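Local coordinates for aminopentol aminotransferase (Sphingopyxis macrogoltabida, PDB 6HBS), which catalyses the pyridoxal-phosphate-dependent deamination of aminopentol, the hydrolysed form of fumonisin B1, to its 2-keto product, with pyruvate as the preferred amino-group acceptor, at residues G63-L66 / L67-Q71; T215-K218 / C219-T223; A350-D354 / F355-Y359. All coordinates share one frame; numbering follows the deposited sequence.

Overall arrangement
The three contacts follow one another along the chain, all within the class-III aminotransferase region and none touching another. Contact 1 lies in the buried loop between strand 54-57 and helix 72-82, its centre about 13 Å from that of the chain and beside the second subunit. Contact 2 is a piece of helix 210-223, which packs on strand 226-230 of the seven-stranded sheet; its centre is about 36 Å from that of contact 1. Contact 3, which starts helix 356-367 just after strand 346-349, is centred about 30 Å from contact 1 and 39 Å from contact 2. The L66 side chain of contact 1 is about 14 Å from a bound cofactor, whereas contacts 2 and 3 lie away from the active site.

Contact 1. Residues G63-L66 / L67-Q71; sequences GPNL and LGYRQ
The carboxamide of N65 lies against one face of the Y69 ring, four residues on, with the amide and ring planes only 22° apart, so that the two flat groups are stacked although the side chains themselves cross at about a right angle. N65 ND2 sits over that face toward the rim, 3.4 Å from Y69 CD2, and the CB of N65 makes a CH-pi contact over the same ring, 4.1 Å from its centroid. The torsion that places N65 CG opposite its own backbone N (chi1 -178°) sends the amide across to the later residues of the loop. There OD1 approaches the backbone of G68: G68 N donates a weak, bent bond of 2.8 Å to N65 OD1, although the modelled position of this oxygen is not certain.

The backbone accounts for the two glycines. G68 has backbone angles that would press a side chain against the preceding carbonyl oxygen, and G63 is under the same constraint. N65 is the centre of an inverse gamma turn, and G68 to Q71 form a type II beta turn leading into helix 72-82. Next along the chain, L66 and L67 point the same way and lie side by side, L66 CG 4.1 Å from L67 CD2, as suits apolar chains packed on helices 292-307 and 310-332.

The polar ends are tied to other parts of the protein. N65 ND2 bonds to G44 O, Y69 OH bonds to D57 and weakly to T89 of the second subunit, and N262 holds the L67 and G68 backbone. One face of the buried amide is covered by the Y69 ring while ND2 donates to G44 O, so polar and stacking contacts together would hold the amide's rotation.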
loop_
_atom_site.group_PDB
_atom_site.type_symbol
_atom_site.label_atom_id
_atom_site.label_comp_id
_atom_site.label_asym_id
_atom_site.label_seq_id
_atom_site.Cartn_x
_atom_site.Cartn_y
_atom_site.Cartn_z
ATOM N N GLY A 63 -12.801 -6.057 7.856
ATOM C CA GLY A 63 -12.027 -7.263 7.921
ATOM C C GLY A 63 -10.882 -7.218 8.929
ATOM O O GLY A 63 -10.658 -8.190 9.638
ATOM N N PRO A 64 -10.025 -6.166 8.944
ATOM C CA PRO A 64 -8.813 -6.185 9.763
ATOM C C PRO A 64 -8.945 -6.504 11.262
ATOM O O PRO A 64 -8.018 -7.048 11.818
ATOM C CB PRO A 64 -8.273 -4.763 9.590
ATOM C CG PRO A 64 -8.679 -4.411 8.157
ATOM C CD PRO A 64 -10.059 -5.024 8.018
ATOM N N ASN A 65 -10.072 -6.176 11.886
ATOM C CA ASN A 65 -10.215 -6.417 13.319
ATOM C C ASN A 65 -10.614 -7.885 13.551
ATOM O O ASN A 65 -11.798 -8.198 13.681
ATOM C CB ASN A 65 -11.195 -5.451 13.982
ATOM C CG ASN A 65 -11.288 -5.707 15.477
ATOM O OD1 ASN A 65 -10.280 -6.092 16.092
ATOM N ND2 ASN A 65 -12.467 -5.485 16.045
ATOM N N LEU A 66 -9.608 -8.755 13.664
ATOM C CA LEU A 66 -9.819 -10.194 13.887
ATOM C C LEU A 66 -9.945 -10.473 15.386
ATOM O O LEU A 66 -10.732 -11.325 15.779
ATOM C CB LEU A 66 -8.649 -10.989 13.306
ATOM C CG LEU A 66 -8.746 -12.519 13.399
ATOM C CD1 LEU A 66 -9.851 -13.080 12.493
ATOM C CD2 LEU A 66 -7.430 -13.161 13.036
ATOM N N LEU A 67 -9.133 -9.800 16.211
ATOM C CA LEU A 67 -8.940 -10.239 17.612
ATOM C C LEU A 67 -9.392 -9.175 18.609
ATOM O O LEU A 67 -9.282 -9.385 19.836
ATOM C CB LEU A 67 -7.457 -10.572 17.804
ATOM C CG LEU A 67 -6.952 -11.752 16.981
ATOM C CD1 LEU A 67 -5.461 -11.982 17.184
ATOM C CD2 LEU A 67 -7.731 -13.018 17.316
ATOM N N GLY A 68 -9.905 -8.046 18.104
ATOM C CA GLY A 68 -10.286 -6.919 18.938
ATOM C C GLY A 68 -9.404 -5.705 18.761
ATOM O O GLY A 68 -8.157 -5.799 18.667
ATOM N N TYR A 69 -10.052 -4.550 18.692
ATOM C CA TYR A 69 -9.326 -3.317 18.566
ATOM C C TYR A 69 -8.451 -3.082 19.796
ATOM O O TYR A 69 -8.949 -3.149 20.932
ATOM C CB TYR A 69 -10.289 -2.152 18.419
ATOM C CG TYR A 69 -11.107 -2.094 17.154
ATOM C CD1 TYR A 69 -10.539 -1.784 15.926
ATOM C CD2 TYR A 69 -12.482 -2.278 17.196
ATOM C CE1 TYR A 69 -11.320 -1.627 14.788
ATOM C CE2 TYR A 69 -13.270 -2.130 16.072
ATOM C CZ TYR A 69 -12.689 -1.794 14.854
ATOM O OH TYR A 69 -13.486 -1.643 13.748
ATOM N N ARG A 70 -7.165 -2.781 19.544
ATOM C CA ARG A 70 -6.160 -2.464 20.572
ATOM C C ARG A 70 -5.942 -3.679 21.463
ATOM O O ARG A 70 -5.754 -3.534 22.672
ATOM C CB ARG A 70 -6.536 -1.239 21.416
ATOM C CG ARG A 70 -6.579 0.068 20.638
ATOM C CD ARG A 70 -7.036 1.232 21.493
ATOM N NE ARG A 70 -6.135 1.376 22.634
ATOM C CZ ARG A 70 -6.492 1.665 23.883
ATOM N NH1 ARG A 70 -7.752 1.914 24.190
ATOM N NH2 ARG A 70 -5.568 1.742 24.822
ATOM N N GLN A 71 -5.943 -4.861 20.848
ATOM C CA GLN A 71 -5.714 -6.080 21.566
ATOM C C GLN A 71 -4.328 -6.008 22.236
ATOM O O GLN A 71 -3.327 -5.711 21.598
ATOM C CB GLN A 71 -5.812 -7.272 20.629
ATOM C CG GLN A 71 -6.134 -8.591 21.336
ATOM C CD GLN A 71 -4.901 -9.336 21.790
ATOM O OE1 GLN A 71 -3.762 -8.902 21.582
ATOM N NE2 GLN A 71 -5.120 -10.472 22.440
#

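Contact 2. Residues T215-K218 / C219-T223; sequences TARK and CCDET
Helix 210-223 supplies this contact, a run of alpha-helix in which each of four successive carbonyls accepts a bond from the N-H four residues later. The straightest joins C219 N to T215 O, at 2.9 Å with an N-H...O angle of 171°. Helix spacing also brings side chains at i and i+4 together, and two oppositely charged pairs make use of it.

R217 and D221 form the closer pair. Bends at chi2 and chi3 turn the R217 side chain along the helix toward its C-terminal end, where R217 NH2 makes a salt bridge of 3.0 Å to D221 OD1. The guanidinium and carboxylate planes are 19° apart, yet the side chains cross at about a right angle. R217 NH2 also meets D252 in a salt bridge, and NH1 bonds to E250 O; a long, forked cation can thus serve the helix and a neighbouring loop together. K218 and E222, both exposed, make a looser pair, with K218 NZ 3.9 Å from E222 OE1, a long salt bridge, and the aliphatic K218 CG 3.5 Å from E222 OE2.

Smaller residues suit the covered side. A216 and C220 pack on L227 of strand 226-230, whereas T215 and C219 face helix 175-184, with T215 CG2 3.9 Å from C219 SG. T215 OG1 turns back to E211 O, a bond that keeps its hydroxyl within the helix.

T223 does likewise at the last turn, and its OG1 also meets A225 N; the N and OG1 of T223 reach C219 O from opposite faces of its carbonyl plane, the bond from T223 OG1 to C219 O measuring 2.8 Å.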
loop_
_atom_site.group_PDB
_atom_site.type_symbol
_atom_site.label_atom_id
_atom_site.label_comp_id
_atom_site.label_asym_id
_atom_site.label_seq_id
_atom_site.Cartn_x
_atom_site.Cartn_y
_atom_site.Cartn_z
ATOM N N THR A 215 -12.200 -28.809 -10.228
ATOM C CA THR A 215 -11.984 -28.479 -11.602
ATOM C C THR A 215 -10.920 -27.364 -11.736
ATOM O O THR A 215 -10.090 -27.408 -12.623
ATOM C CB THR A 215 -13.286 -28.072 -12.280
ATOM O OG1 THR A 215 -14.193 -29.162 -12.130
ATOM C CG2 THR A 215 -13.066 -27.711 -13.734
ATOM N N ALA A 216 -10.937 -26.364 -10.849
ATOM C CA ALA A 216 -9.916 -25.328 -10.915
ATOM C C ALA A 216 -8.536 -25.980 -10.791
ATOM O O ALA A 216 -7.610 -25.679 -11.571
ATOM C CB ALA A 216 -10.171 -24.277 -9.845
ATOM N N ARG A 217 -8.396 -26.889 -9.823
ATOM C CA ARG A 217 -7.076 -27.446 -9.511
ATOM C C ARG A 217 -6.625 -28.352 -10.665
ATOM O O ARG A 217 -5.468 -28.342 -11.066
ATOM C CB ARG A 217 -7.106 -28.189 -8.176
ATOM C CG ARG A 217 -5.810 -28.895 -7.777
ATOM C CD ARG A 217 -4.620 -27.992 -7.440
ATOM N NE ARG A 217 -3.960 -27.415 -8.601
ATOM C CZ ARG A 217 -2.968 -26.513 -8.575
ATOM N NH1 ARG A 217 -2.671 -25.862 -7.456
ATOM N NH2 ARG A 217 -2.271 -26.263 -9.675
ATOM N N LYS A 218 -7.553 -29.146 -11.198
ATOM C CA LYS A 218 -7.240 -30.089 -12.287
ATOM C C LYS A 218 -6.907 -29.368 -13.602
ATOM O O LYS A 218 -5.973 -29.740 -14.284
ATOM C CB LYS A 218 -8.405 -31.073 -12.464
ATOM C CG LYS A 218 -8.259 -32.029 -13.640
ATOM C CD LYS A 218 -9.487 -32.906 -13.880
ATOM C CE LYS A 218 -10.694 -32.142 -14.392
ATOM N NZ LYS A 218 -10.445 -31.546 -15.728
ATOM N N CYS A 219 -7.656 -28.343 -13.988
ATOM C CA CYS A 219 -7.343 -27.609 -15.190
ATOM C C CYS A 219 -5.985 -26.908 -15.052
ATOM O O CYS A 219 -5.193 -26.853 -16.013
ATOM C CB CYS A 219 -8.418 -26.585 -15.514
ATOM S SG CYS A 219 -9.964 -27.363 -16.051
ATOM N N CYS A 220 -5.713 -26.366 -13.862
ATOM C CA CYS A 220 -4.431 -25.734 -13.633
ATOM C C CYS A 220 -3.324 -26.787 -13.761
ATOM O O CYS A 220 -2.357 -26.574 -14.478
ATOM C CB CYS A 220 -4.399 -25.012 -12.284
ATOM S SG CYS A 220 -5.229 -23.409 -12.354
ATOM N N ASP A 221 -3.504 -27.929 -13.092
ATOM C CA ASP A 221 -2.553 -29.040 -13.170
ATOM C C ASP A 221 -2.285 -29.421 -14.633
ATOM O O ASP A 221 -1.127 -29.537 -15.041
ATOM C CB ASP A 221 -3.019 -30.263 -12.376
ATOM C CG ASP A 221 -2.868 -30.121 -10.869
ATOM O OD1 ASP A 221 -2.195 -29.179 -10.432
ATOM O OD2 ASP A 221 -3.452 -30.922 -10.142
ATOM N N GLU A 222 -3.337 -29.621 -15.420
ATOM C CA GLU A 222 -3.135 -30.152 -16.777
ATOM C C GLU A 222 -2.467 -29.099 -17.678
ATOM O O GLU A 222 -1.789 -29.457 -18.616
ATOM C CB GLU A 222 -4.456 -30.668 -17.347
ATOM C CG GLU A 222 -4.855 -32.026 -16.774
ATOM C CD GLU A 222 -6.304 -32.470 -17.003
ATOM O OE1 GLU A 222 -7.049 -31.739 -17.709
ATOM O OE2 GLU A 222 -6.700 -33.532 -16.447
ATOM N N THR A 223 -2.638 -27.802 -17.405
ATOM C CA THR A 223 -2.129 -26.770 -18.339
ATOM C C THR A 223 -0.832 -26.102 -17.870
ATOM O O THR A 223 -0.224 -25.389 -18.651
ATOM C CB THR A 223 -3.153 -25.662 -18.593
ATOM O OG1 THR A 223 -3.463 -25.038 -17.349
ATOM C CG2 THR A 223 -4.408 -26.192 -19.256
#

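Contact 3. Residues A350-D354 / F355-Y359; sequences ADDPD and FRIGY
D352 OD1 and OD2 each take a backbone N-H from the first turn of helix 356-367: I357 N reaches D352 OD1 at 2.9 Å, and G358 N reaches D352 OD2 at 2.8 Å. Both approach from the syn side, somewhat over 30° out of the carboxylate plane. With CG opposite the backbone N (chi1 -179°), the short aspartate chain carries the carboxylate over to these amides. I357 CG1 lies alongside, 3.5 Å from D352 OD1, and G358 leaves room close to OD2.

D354 takes the remaining first-turn N-H, R356 N to D354 OD1, at 3.2 Å, and meets R356 again through its side chain. The guanidinium grips the carboxylate side-on, R356 NE to D354 OD1 and R356 NH2 to D354 OD2, the second at 2.8 Å; the two planes lie 27° apart. R356 NH1 goes on to L410 O.

A type I turn from D352 to F355, closed by F355 N to D352 O, sets both acids in place, and the F355 ring packs edge-to-face with F348 and F202. The whole is a helix N-terminus, F355 at the N-cap position, where aspartates satisfy the first amides and would suit the helix dipole.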
loop_
_atom_site.group_PDB
_atom_site.type_symbol
_atom_site.label_atom_id
_atom_site.label_comp_id
_atom_site.label_asym_id
_atom_site.label_seq_id
_atom_site.Cartn_x
_atom_site.Cartn_y
_atom_site.Cartn_z
ATOM N N ALA A 350 -35.452 -11.289 2.222
ATOM C CA ALA A 350 -36.116 -11.905 1.052
ATOM C C ALA A 350 -37.068 -10.869 0.434
ATOM O O ALA A 350 -37.596 -10.054 1.140
ATOM C CB ALA A 350 -36.845 -13.172 1.451
ATOM N N ASP A 351 -37.209 -10.872 -0.896
ATOM C CA ASP A 351 -38.210 -10.035 -1.632
ATOM C C ASP A 351 -37.979 -8.548 -1.368
ATOM O O ASP A 351 -38.949 -7.795 -1.129
ATOM C CB ASP A 351 -39.649 -10.391 -1.236
ATOM C CG ASP A 351 -39.939 -11.872 -1.351
ATOM O OD1 ASP A 351 -39.633 -12.422 -2.421
ATOM O OD2 ASP A 351 -40.416 -12.470 -0.349
ATOM N N ASP A 352 -36.705 -8.127 -1.423
ATOM C CA ASP A 352 -36.304 -6.725 -1.138
ATOM C C ASP A 352 -35.401 -6.241 -2.277
ATOM O O ASP A 352 -34.277 -5.795 -2.069
ATOM C CB ASP A 352 -35.652 -6.665 0.245
ATOM C CG ASP A 352 -35.209 -5.289 0.689
ATOM O OD1 ASP A 352 -35.833 -4.319 0.274
ATOM O OD2 ASP A 352 -34.236 -5.214 1.477
ATOM N N PRO A 353 -35.859 -6.294 -3.544
ATOM C CA PRO A 353 -34.952 -6.124 -4.677
ATOM C C PRO A 353 -34.313 -4.729 -4.778
ATOM O O PRO A 353 -33.235 -4.612 -5.376
ATOM C CB PRO A 353 -35.840 -6.442 -5.893
ATOM C CG PRO A 353 -37.243 -6.146 -5.419
ATOM C CD PRO A 353 -37.254 -6.516 -3.949
ATOM N N ASP A 354 -34.923 -3.688 -4.196
ATOM C CA ASP A 354 -34.243 -2.387 -4.202
ATOM C C ASP A 354 -33.627 -2.068 -2.830
ATOM O O ASP A 354 -33.187 -0.940 -2.594
ATOM C CB ASP A 354 -35.138 -1.255 -4.701
ATOM C CG ASP A 354 -36.349 -0.999 -3.833
ATOM O OD1 ASP A 354 -36.441 -1.588 -2.727
ATOM O OD2 ASP A 354 -37.170 -0.179 -4.265
ATOM N N PHE A 355 -33.606 -3.057 -1.932
ATOM C CA PHE A 355 -32.886 -2.974 -0.647
ATOM C C PHE A 355 -33.534 -1.980 0.317
ATOM O O PHE A 355 -32.972 -1.724 1.390
ATOM C CB PHE A 355 -31.394 -2.669 -0.861
ATOM C CG PHE A 355 -30.613 -3.882 -1.298
ATOM C CD1 PHE A 355 -30.638 -4.293 -2.626
ATOM C CD2 PHE A 355 -29.886 -4.632 -0.382
ATOM C CE1 PHE A 355 -29.964 -5.431 -3.033
ATOM C CE2 PHE A 355 -29.203 -5.765 -0.794
ATOM C CZ PHE A 355 -29.230 -6.157 -2.119
ATOM N N ARG A 356 -34.752 -1.507 0.030
ATOM C CA ARG A 356 -35.380 -0.484 0.903
ATOM C C ARG A 356 -35.645 -1.040 2.319
ATOM O O ARG A 356 -35.537 -0.271 3.307
ATOM C CB ARG A 356 -36.657 0.084 0.270
ATOM C CG ARG A 356 -37.909 -0.746 0.500
ATOM C CD ARG A 356 -39.164 -0.128 -0.111
ATOM N NE ARG A 356 -39.077 -0.038 -1.564
ATOM C CZ ARG A 356 -39.832 0.758 -2.321
ATOM N NH1 ARG A 356 -40.701 1.587 -1.768
ATOM N NH2 ARG A 356 -39.712 0.722 -3.634
ATOM N N ILE A 357 -35.965 -2.339 2.438
ATOM C CA ILE A 357 -36.220 -2.962 3.748
ATOM C C ILE A 357 -34.906 -3.115 4.523
ATOM O O ILE A 357 -34.832 -2.776 5.696
ATOM C CB ILE A 357 -36.922 -4.321 3.644
ATOM C CG1 ILE A 357 -38.219 -4.251 2.830
ATOM C CG2 ILE A 357 -37.175 -4.866 5.035
ATOM C CD1 ILE A 357 -38.878 -5.614 2.640
ATOM N N GLY A 358 -33.893 -3.679 3.851
ATOM C CA GLY A 358 -32.583 -3.902 4.419
ATOM C C GLY A 358 -31.936 -2.618 4.911
ATOM O O GLY A 358 -31.293 -2.612 5.970
ATOM N N TYR A 359 -32.073 -1.561 4.113
ATOM C CA TYR A 359 -31.528 -0.253 4.415
ATOM C C TYR A 359 -32.181 0.262 5.690
ATOM O O TYR A 359 -31.499 0.722 6.655
ATOM C CB TYR A 359 -31.688 0.688 3.213
ATOM C CG TYR A 359 -30.521 0.669 2.262
ATOM C CD1 TYR A 359 -29.952 -0.522 1.828
ATOM C CD2 TYR A 359 -29.928 1.848 1.840
ATOM C CE1 TYR A 359 -28.874 -0.532 0.946
ATOM C CE2 TYR A 359 -28.826 1.852 0.991
ATOM C CZ TYR A 359 -28.308 0.662 0.526
ATOM O OH TYR A 359 -27.213 0.665 -0.287
#